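Side-chain contacts in RING finger protein unkempt homolog (Mus musculus, PDB 5ELH), which binds RNA sequence-specifically through clustered CCCH zinc fingers and represses translation, helping to set the early morphology of cortical neurons: residues A[59-64]-A[69-74]; A[79-82]-A[87-90]. All coordinates share one frame; numbering follows the deposited sequence.

Interaction 1. Residues A[59-64]-A[69-74]. With ZN (zinc ion), chain E.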
ATOM      1  N   VAL A  59     -20.211 -15.251  -8.736  1.00 19.24           N
ATOM      2  CA  VAL A  59     -20.385 -15.806 -10.079  1.00 18.54           C
ATOM      3  C   VAL A  59     -19.068 -15.762 -10.879  1.00 17.39           C
ATOM      4  O   VAL A  59     -18.509 -14.703 -11.153  1.00 15.68           O
ATOM      5  CB  VAL A  59     -21.615 -15.202 -10.844  1.00 34.21           C
ATOM      6  CG1 VAL A  59     -22.196 -13.998 -10.114  1.00 38.69           C
ATOM      7  CG2 VAL A  59     -21.282 -14.875 -12.291  1.00 34.53           C
ATOM      8  N   TYR A  60     -18.577 -16.951 -11.209  1.00 20.96           N
ATOM      9  CA  TYR A  60     -17.268 -17.113 -11.836  1.00 14.93           C
ATOM     10  C   TYR A  60     -17.299 -16.800 -13.339  1.00 16.92           C
ATOM     11  O   TYR A  60     -18.208 -17.208 -14.062  1.00 18.11           O
ATOM     12  CB  TYR A  60     -16.746 -18.538 -11.613  1.00 18.38           C
ATOM     13  CG  TYR A  60     -16.151 -18.789 -10.236  1.00 20.37           C
ATOM     14  CD1 TYR A  60     -14.830 -18.453  -9.951  1.00 21.57           C
ATOM     15  CD2 TYR A  60     -16.907 -19.372  -9.228  1.00 24.07           C
ATOM     16  CE1 TYR A  60     -14.278 -18.690  -8.691  1.00 22.23           C
ATOM     17  CE2 TYR A  60     -16.365 -19.612  -7.970  1.00 24.69           C
ATOM     18  CZ  TYR A  60     -15.054 -19.266  -7.706  1.00 22.79           C
ATOM     19  OH  TYR A  60     -14.526 -19.509  -6.453  1.00 23.41           O
ATOM     20  N   CYS A  61     -16.287 -16.069 -13.785  1.00 19.64           N
ATOM     21  CA  CYS A  61     -16.042 -15.813 -15.203  1.00 18.23           C
ATOM     22  C   CYS A  61     -15.780 -17.114 -15.941  1.00 21.60           C
ATOM     23  O   CYS A  61     -14.946 -17.902 -15.507  1.00 27.81           O
ATOM     24  CB  CYS A  61     -14.806 -14.919 -15.307  1.00 18.17           C
ATOM     25  SG  CYS A  61     -14.311 -14.365 -16.963  1.00 19.09           S
ATOM     26  N   THR A  62     -16.462 -17.342 -17.062  1.00 18.49           N
ATOM     27  CA  THR A  62     -16.179 -18.525 -17.881  1.00 24.11           C
ATOM     28  C   THR A  62     -15.113 -18.281 -18.961  1.00 24.22           C
ATOM     29  O   THR A  62     -14.633 -19.232 -19.578  1.00 27.23           O
ATOM     30  CB  THR A  62     -17.449 -19.072 -18.550  1.00 31.59           C
ATOM     31  OG1 THR A  62     -18.076 -18.031 -19.306  1.00 30.44           O
ATOM     32  CG2 THR A  62     -18.419 -19.594 -17.500  1.00 38.17           C
ATOM     33  N   LYS A  63     -14.726 -17.024 -19.172  1.00 21.82           N
ATOM     34  CA  LYS A  63     -13.714 -16.680 -20.181  1.00 26.35           C
ATOM     35  C   LYS A  63     -12.281 -16.723 -19.641  1.00 28.46           C
ATOM     36  O   LYS A  63     -11.327 -16.843 -20.407  1.00 26.62           O
ATOM     37  CB  LYS A  63     -13.978 -15.284 -20.741  1.00 30.45           C
ATOM     38  CG  LYS A  63     -15.327 -15.130 -21.426  1.00 32.09           C
ATOM     39  CD  LYS A  63     -15.559 -13.687 -21.830  1.00 40.23           C
ATOM     40  CE  LYS A  63     -16.934 -13.498 -22.443  1.00 48.87           C
ATOM     41  NZ  LYS A  63     -17.269 -12.056 -22.614  1.00 55.14           N
ATOM     42  N   TYR A  64     -12.139 -16.603 -18.325  1.00 24.71           N
ATOM     43  CA  TYR A  64     -10.828 -16.565 -17.681  1.00 24.20           C
ATOM     44  C   TYR A  64     -10.059 -17.857 -17.933  1.00 24.57           C
ATOM     45  O   TYR A  64     -10.525 -18.936 -17.584  1.00 28.29           O
ATOM     46  CB  TYR A  64     -10.991 -16.333 -16.173  1.00 19.64           C
ATOM     47  CG  TYR A  64      -9.690 -16.301 -15.400  1.00 18.40           C
ATOM     48  CD1 TYR A  64      -8.855 -15.191 -15.451  1.00 17.72           C
ATOM     49  CD2 TYR A  64      -9.303 -17.372 -14.604  1.00 24.59           C
ATOM     50  CE1 TYR A  64      -7.670 -15.153 -14.747  1.00 20.40           C
ATOM     51  CE2 TYR A  64      -8.124 -17.340 -13.893  1.00 17.15           C
ATOM     52  CZ  TYR A  64      -7.313 -16.228 -13.962  1.00 26.11           C
ATOM     53  OH  TYR A  64      -6.132 -16.189 -13.254  1.00 24.07           O
ATOM     54  N   GLY A  69      -3.825 -17.117 -16.847  1.00 28.11           N
ATOM     55  CA  GLY A  69      -4.246 -16.007 -16.010  1.00 26.76           C
ATOM     56  C   GLY A  69      -4.814 -14.828 -16.785  1.00 23.10           C
ATOM     57  O   GLY A  69      -4.893 -13.722 -16.258  1.00 20.94           O
ATOM     58  N   LEU A  70      -5.216 -15.064 -18.030  1.00 24.21           N
ATOM     59  CA  LEU A  70      -5.733 -13.996 -18.891  1.00 24.29           C
ATOM     60  C   LEU A  70      -7.249 -14.065 -19.080  1.00 20.19           C
ATOM     61  O   LEU A  70      -7.791 -15.122 -19.413  1.00 22.13           O
ATOM     62  CB  LEU A  70      -5.065 -14.077 -20.268  1.00 23.59           C
ATOM     63  CG  LEU A  70      -3.541 -13.975 -20.311  1.00 27.30           C
ATOM     64  CD1 LEU A  70      -3.052 -14.127 -21.746  1.00 27.78           C
ATOM     65  CD2 LEU A  70      -3.073 -12.657 -19.714  1.00 27.36           C
ATOM     66  N   CYS A  71      -7.922 -12.933 -18.871  1.00 21.54           N
ATOM     67  CA  CYS A  71      -9.330 -12.763 -19.244  1.00 23.81           C
ATOM     68  C   CYS A  71      -9.403 -11.602 -20.220  1.00 21.01           C
ATOM     69  O   CYS A  71      -8.841 -10.545 -19.938  1.00 19.22           O
ATOM     70  CB  CYS A  71     -10.201 -12.414 -18.035  1.00 19.84           C
ATOM     71  SG  CYS A  71     -11.903 -11.925 -18.488  1.00 18.90           S
ATOM     72  N   PRO A  72     -10.099 -11.779 -21.359  1.00 24.51           N
ATOM     73  CA  PRO A  72     -10.172 -10.687 -22.336  1.00 23.82           C
ATOM     74  C   PRO A  72     -10.625  -9.343 -21.758  1.00 22.83           C
ATOM     75  O   PRO A  72     -10.246  -8.314 -22.312  1.00 28.47           O
ATOM     76  CB  PRO A  72     -11.201 -11.190 -23.351  1.00 29.72           C
ATOM     77  CG  PRO A  72     -11.186 -12.659 -23.226  1.00 27.31           C
ATOM     78  CD  PRO A  72     -10.862 -12.961 -21.800  1.00 18.97           C
ATOM     79  N   GLU A  73     -11.402  -9.337 -20.676  1.00 24.99           N
ATOM     80  CA  GLU A  73     -11.891  -8.070 -20.109  1.00 23.44           C
ATOM     81  C   GLU A  73     -10.971  -7.494 -19.028  1.00 23.16           C
ATOM     82  O   GLU A  73     -11.148  -6.351 -18.594  1.00 24.67           O
ATOM     83  CB  GLU A  73     -13.311  -8.218 -19.559  1.00 30.29           C
ATOM     84  CG  GLU A  73     -14.413  -7.746 -20.509  1.00 42.23           C
ATOM     85  CD  GLU A  73     -14.760  -8.763 -21.584  1.00 55.16           C
ATOM     86  OE1 GLU A  73     -14.612  -9.980 -21.339  1.00 56.73           O
ATOM     87  OE2 GLU A  73     -15.190  -8.337 -22.678  1.00 61.76           O
ATOM     88  N   GLY A  74      -9.987  -8.279 -18.603  1.00 25.20           N
ATOM     89  CA  GLY A  74      -9.014  -7.826 -17.619  1.00 22.98           C
ATOM     90  C   GLY A  74      -9.652  -7.302 -16.342  1.00 23.81           C
ATOM     91  O   GLY A  74     -10.602  -7.890 -15.831  1.00 27.56           O
TER
HETATM   92 ZN    ZN E 202     -13.231 -12.437 -16.611  1.00 27.07          ZN

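Interaction 2. Residues A[79-82]-A[87-90]. With ZN (zinc ion), chain E.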
ATOM      1  N   PHE A  79     -16.988 -10.403 -13.439  1.00 12.75           N
ATOM      2  CA  PHE A  79     -17.098 -11.733 -12.871  1.00 17.43           C
ATOM      3  C   PHE A  79     -15.817 -12.172 -12.170  1.00 17.56           C
ATOM      4  O   PHE A  79     -14.740 -11.605 -12.361  1.00 13.71           O
ATOM      5  CB  PHE A  79     -17.481 -12.739 -13.952  1.00 18.07           C
ATOM      6  CG  PHE A  79     -18.718 -12.354 -14.716  1.00 17.21           C
ATOM      7  CD1 PHE A  79     -19.950 -12.308 -14.089  1.00 16.63           C
ATOM      8  CD2 PHE A  79     -18.645 -12.038 -16.057  1.00 18.17           C
ATOM      9  CE1 PHE A  79     -21.079 -11.952 -14.781  1.00 20.92           C
ATOM     10  CE2 PHE A  79     -19.775 -11.689 -16.757  1.00 24.23           C
ATOM     11  CZ  PHE A  79     -20.992 -11.647 -16.118  1.00 23.38           C
ATOM     12  N   LEU A  80     -15.969 -13.202 -11.357  1.00 16.95           N
ATOM     13  CA  LEU A  80     -14.909 -13.702 -10.510  1.00 17.95           C
ATOM     14  C   LEU A  80     -13.959 -14.624 -11.274  1.00 16.02           C
ATOM     15  O   LEU A  80     -14.400 -15.470 -12.047  1.00 18.99           O
ATOM     16  CB  LEU A  80     -15.567 -14.463  -9.366  1.00 16.84           C
ATOM     17  CG  LEU A  80     -14.674 -15.036  -8.280  1.00 19.23           C
ATOM     18  CD1 LEU A  80     -13.903 -13.933  -7.578  1.00 16.56           C
ATOM     19  CD2 LEU A  80     -15.551 -15.809  -7.315  1.00 21.33           C
ATOM     20  N   HIS A  81     -12.655 -14.454 -11.055  1.00 16.20           N
ATOM     21  CA  HIS A  81     -11.649 -15.295 -11.692  1.00 17.19           C
ATOM     22  C   HIS A  81     -11.120 -16.321 -10.722  1.00 21.29           C
ATOM     23  O   HIS A  81     -10.794 -16.000  -9.581  1.00 15.47           O
ATOM     24  CB  HIS A  81     -10.517 -14.433 -12.236  1.00 14.06           C
ATOM     25  CG  HIS A  81     -10.956 -13.513 -13.334  1.00 13.86           C
ATOM     26  ND1 HIS A  81     -10.228 -12.412 -13.734  1.00 13.80           N
ATOM     27  CD2 HIS A  81     -12.064 -13.531 -14.111  1.00 17.90           C
ATOM     28  CE1 HIS A  81     -10.864 -11.798 -14.712  1.00 15.58           C
ATOM     29  NE2 HIS A  81     -11.984 -12.457 -14.961  1.00 13.94           N
ATOM     30  N   ARG A  82     -11.062 -17.562 -11.181  1.00 19.12           N
ATOM     31  CA  ARG A  82     -10.550 -18.654 -10.373  1.00 20.80           C
ATOM     32  C   ARG A  82      -9.028 -18.666 -10.467  1.00 16.76           C
ATOM     33  O   ARG A  82      -8.429 -19.492 -11.139  1.00 20.98           O
ATOM     34  CB  ARG A  82     -11.147 -19.979 -10.830  1.00 22.79           C
ATOM     35  CG  ARG A  82     -11.231 -21.013  -9.721  1.00 34.84           C
ATOM     36  CD  ARG A  82     -11.791 -22.325 -10.233  1.00 39.30           C
ATOM     37  NE  ARG A  82     -13.066 -22.169 -10.935  1.00 39.95           N
ATOM     38  CZ  ARG A  82     -14.262 -22.212 -10.356  1.00 40.99           C
ATOM     39  NH1 ARG A  82     -14.377 -22.392  -9.044  1.00 42.38           N
ATOM     40  NH2 ARG A  82     -15.352 -22.068 -11.095  1.00 44.67           N
ATOM     41  N   THR A  87      -7.899 -17.035  -4.889  1.00 20.02           N
ATOM     42  CA  THR A  87      -7.574 -15.861  -4.092  1.00 26.17           C
ATOM     43  C   THR A  87      -8.441 -14.631  -4.359  1.00 19.42           C
ATOM     44  O   THR A  87      -8.514 -13.756  -3.502  1.00 17.32           O
ATOM     45  CB  THR A  87      -6.088 -15.469  -4.227  1.00 25.10           C
ATOM     46  OG1 THR A  87      -5.766 -15.258  -5.603  1.00 20.86           O
ATOM     47  CG2 THR A  87      -5.189 -16.566  -3.649  1.00 27.63           C
ATOM     48  N   GLU A  88      -9.091 -14.529  -5.518  1.00 18.72           N
ATOM     49  CA  GLU A  88      -9.960 -13.377  -5.733  1.00 16.94           C
ATOM     50  C   GLU A  88     -11.178 -13.459  -4.813  1.00 18.14           C
ATOM     51  O   GLU A  88     -11.626 -12.450  -4.278  1.00 22.08           O
ATOM     52  CB  GLU A  88     -10.375 -13.216  -7.206  1.00 14.17           C
ATOM     53  CG  GLU A  88      -9.281 -12.573  -8.053  1.00 16.43           C
ATOM     54  CD  GLU A  88      -9.790 -11.982  -9.367  1.00 16.33           C
ATOM     55  OE1 GLU A  88     -10.969 -12.206  -9.733  1.00 20.50           O
ATOM     56  OE2 GLU A  88      -9.001 -11.270 -10.018  1.00 23.67           O
ATOM     57  N   ARG A  89     -11.703 -14.662  -4.617  1.00 13.32           N
ATOM     58  CA  ARG A  89     -12.862 -14.844  -3.746  1.00 13.73           C
ATOM     59  C   ARG A  89     -12.461 -14.732  -2.280  1.00 16.35           C
ATOM     60  O   ARG A  89     -13.121 -14.066  -1.491  1.00 19.89           O
ATOM     61  CB  ARG A  89     -13.500 -16.210  -4.007  1.00 14.63           C
ATOM     62  CG  ARG A  89     -14.598 -16.576  -3.032  1.00 26.96           C
ATOM     63  CD  ARG A  89     -15.947 -16.764  -3.662  1.00 24.01           C
ATOM     64  NE  ARG A  89     -16.368 -18.151  -3.585  1.00 33.88           N
ATOM     65  CZ  ARG A  89     -17.611 -18.561  -3.356  1.00 27.54           C
ATOM     66  NH1 ARG A  89     -18.598 -17.694  -3.194  1.00 29.69           N
ATOM     67  NH2 ARG A  89     -17.863 -19.860  -3.285  1.00 28.75           N
ATOM     68  N   ARG A  90     -11.365 -15.387  -1.926  1.00 15.86           N
ATOM     69  CA  ARG A  90     -10.957 -15.487  -0.533  1.00 15.13           C
ATOM     70  C   ARG A  90     -10.516 -14.150   0.066  1.00 14.83           C
ATOM     71  O   ARG A  90     -10.623 -13.943   1.274  1.00 17.81           O
ATOM     72  CB  ARG A  90      -9.849 -16.537  -0.407  1.00 16.16           C
ATOM     73  CG  ARG A  90     -10.371 -17.973  -0.465  1.00 20.78           C
ATOM     74  CD  ARG A  90      -9.261 -19.014  -0.623  1.00 30.39           C
ATOM     75  NE  ARG A  90      -8.164 -18.850   0.332  1.00 46.14           N
ATOM     76  CZ  ARG A  90      -8.108 -19.417   1.536  1.00 62.10           C
ATOM     77  NH1 ARG A  90      -9.101 -20.190   1.968  1.00 69.11           N
ATOM     78  NH2 ARG A  90      -7.056 -19.204   2.321  1.00 62.37           N
TER
HETATM   79 ZN    ZN E 202     -13.231 -12.437 -16.611  1.00 27.07          ZN
HETATM   80  O   HOH W   1     -11.144 -16.701  -6.919  1.00 17.40           O
HETATM   81  O   HOH W   2      -7.701 -11.759 -12.413  1.00 19.01           O

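Interaction 1. Residues A[59-64]-A[69-74]
Cys61 and Cys71 meet across a zinc ion, each giving its thiolate sulfur as a ligand: Cys61 SG lies 2.2 Å and Cys71 SG 2.4 Å from the metal. Both sulfurs stand anti to their own backbone N (chi1 -177° and 171°), which brings them together on the shared metal. The backbone N of Glu73 donates a hydrogen bond to Cys71 SG, so this sulfur is gripped by a metal bond and an N-H, a pairing that probably tempers its negative charge. A type I turn from Cys71 to Gly74, closed by Gly74 N on Cys71 O, carries that donor.

Tyr64 reaches along the other segment toward Gly69. Tyr64 OH comes within 3.3 Å of Gly69 CA, and Tyr64 CE1 lies 3.5 Å from Gly69 O, while Cys71 CB sits at the ring edge, 4.0 Å from Tyr64 CD1. At the solvent-exposed border the extended Lys63 chain passes Pro72, CB against CD, and carries Lys63 NZ to a long salt bridge, 3.6 Å from Glu73 OE1; the bend of the glutamate chain at chi2 (80°) turns OE1 toward the lysine.

No helix or strand takes part. Both segments lie in the irregular loop between helix 3-10 and helix 87-90, where Cys77 and His81 complete the zinc site and the His81 ring stacks on Tyr64.

Interaction 2. Residues A[79-82]-A[87-90]
Glu88, on the short helix 87-90, reaches His81 with its carboxylate, and the one direct hydrogen bond between the segments forms here. His81 N donates to Glu88 OE1 at 3.1 Å with an N-H...O angle of 154°, approaching from above the carboxylate plane. Glu88 OE1 also lies 3.4 Å from His81 CB. The two side chains run side by side in the same direction, their ring and carboxylate planes only 20° apart. Beyond the segments, Arg43 forms a salt bridge with Glu88 OE2, so the buried acid is held by a charged partner as well as by the backbone.

Two waters extend the polar contact. One, in the plane of the imidazole at its edge, accepts from His81 ND1 and donates to Glu88 OE2, a bridge that should help fix the rotation of the ring. The other donates to His81 O and accepts from Arg89 N, linking the loop to the helix backbone.

Apolar packing comes from Leu80, where CG anti to the backbone N (chi1 -177°) carries both methyl groups over to the helix. Leu80 CD1 meets Glu88 CB at 3.6 Å, the side chains running past each other in opposite directions; Leu80 CD2 lies 3.8 Å from Arg89 CD, and these side chains cross at about a right angle. Arg89, bent at chi2 and chi3, continues to a salt bridge from NH1 to Asp58.

On the metal side, His81 NE2 binds zinc at 2.1 Å, joining Cys61, Cys71 and Cys77. The bonds from His81 N and through the ND1 water are consistent with Glu88 being a second-shell residue that helps position this ligand in the three-cysteine, one-histidine site of a CCCH zinc finger.

Overall arrangement
Along the chain the two contacts follow in series, sharing the zinc of one CCCH finger. Interaction 1 comes first, closing the loop between Tyr64 and Gly69 and supplying two cysteine ligands; after Cys77 adds the third, 79-82 brings the histidine, and interaction 2 closes a second short loop by folding helix 87-90 back against it. Neither loop encloses or crosses the other. They are joined directly where 59-64 runs beside 79-82: Leu80 is probably hydrogen-bonded through its backbone to both Val59 and Cys61, and Cys61 CB packs against His81 CD2. The shared zinc thus ties the exposed loops of interaction 1 to the buried contact of interaction 2, nearer the chain centre.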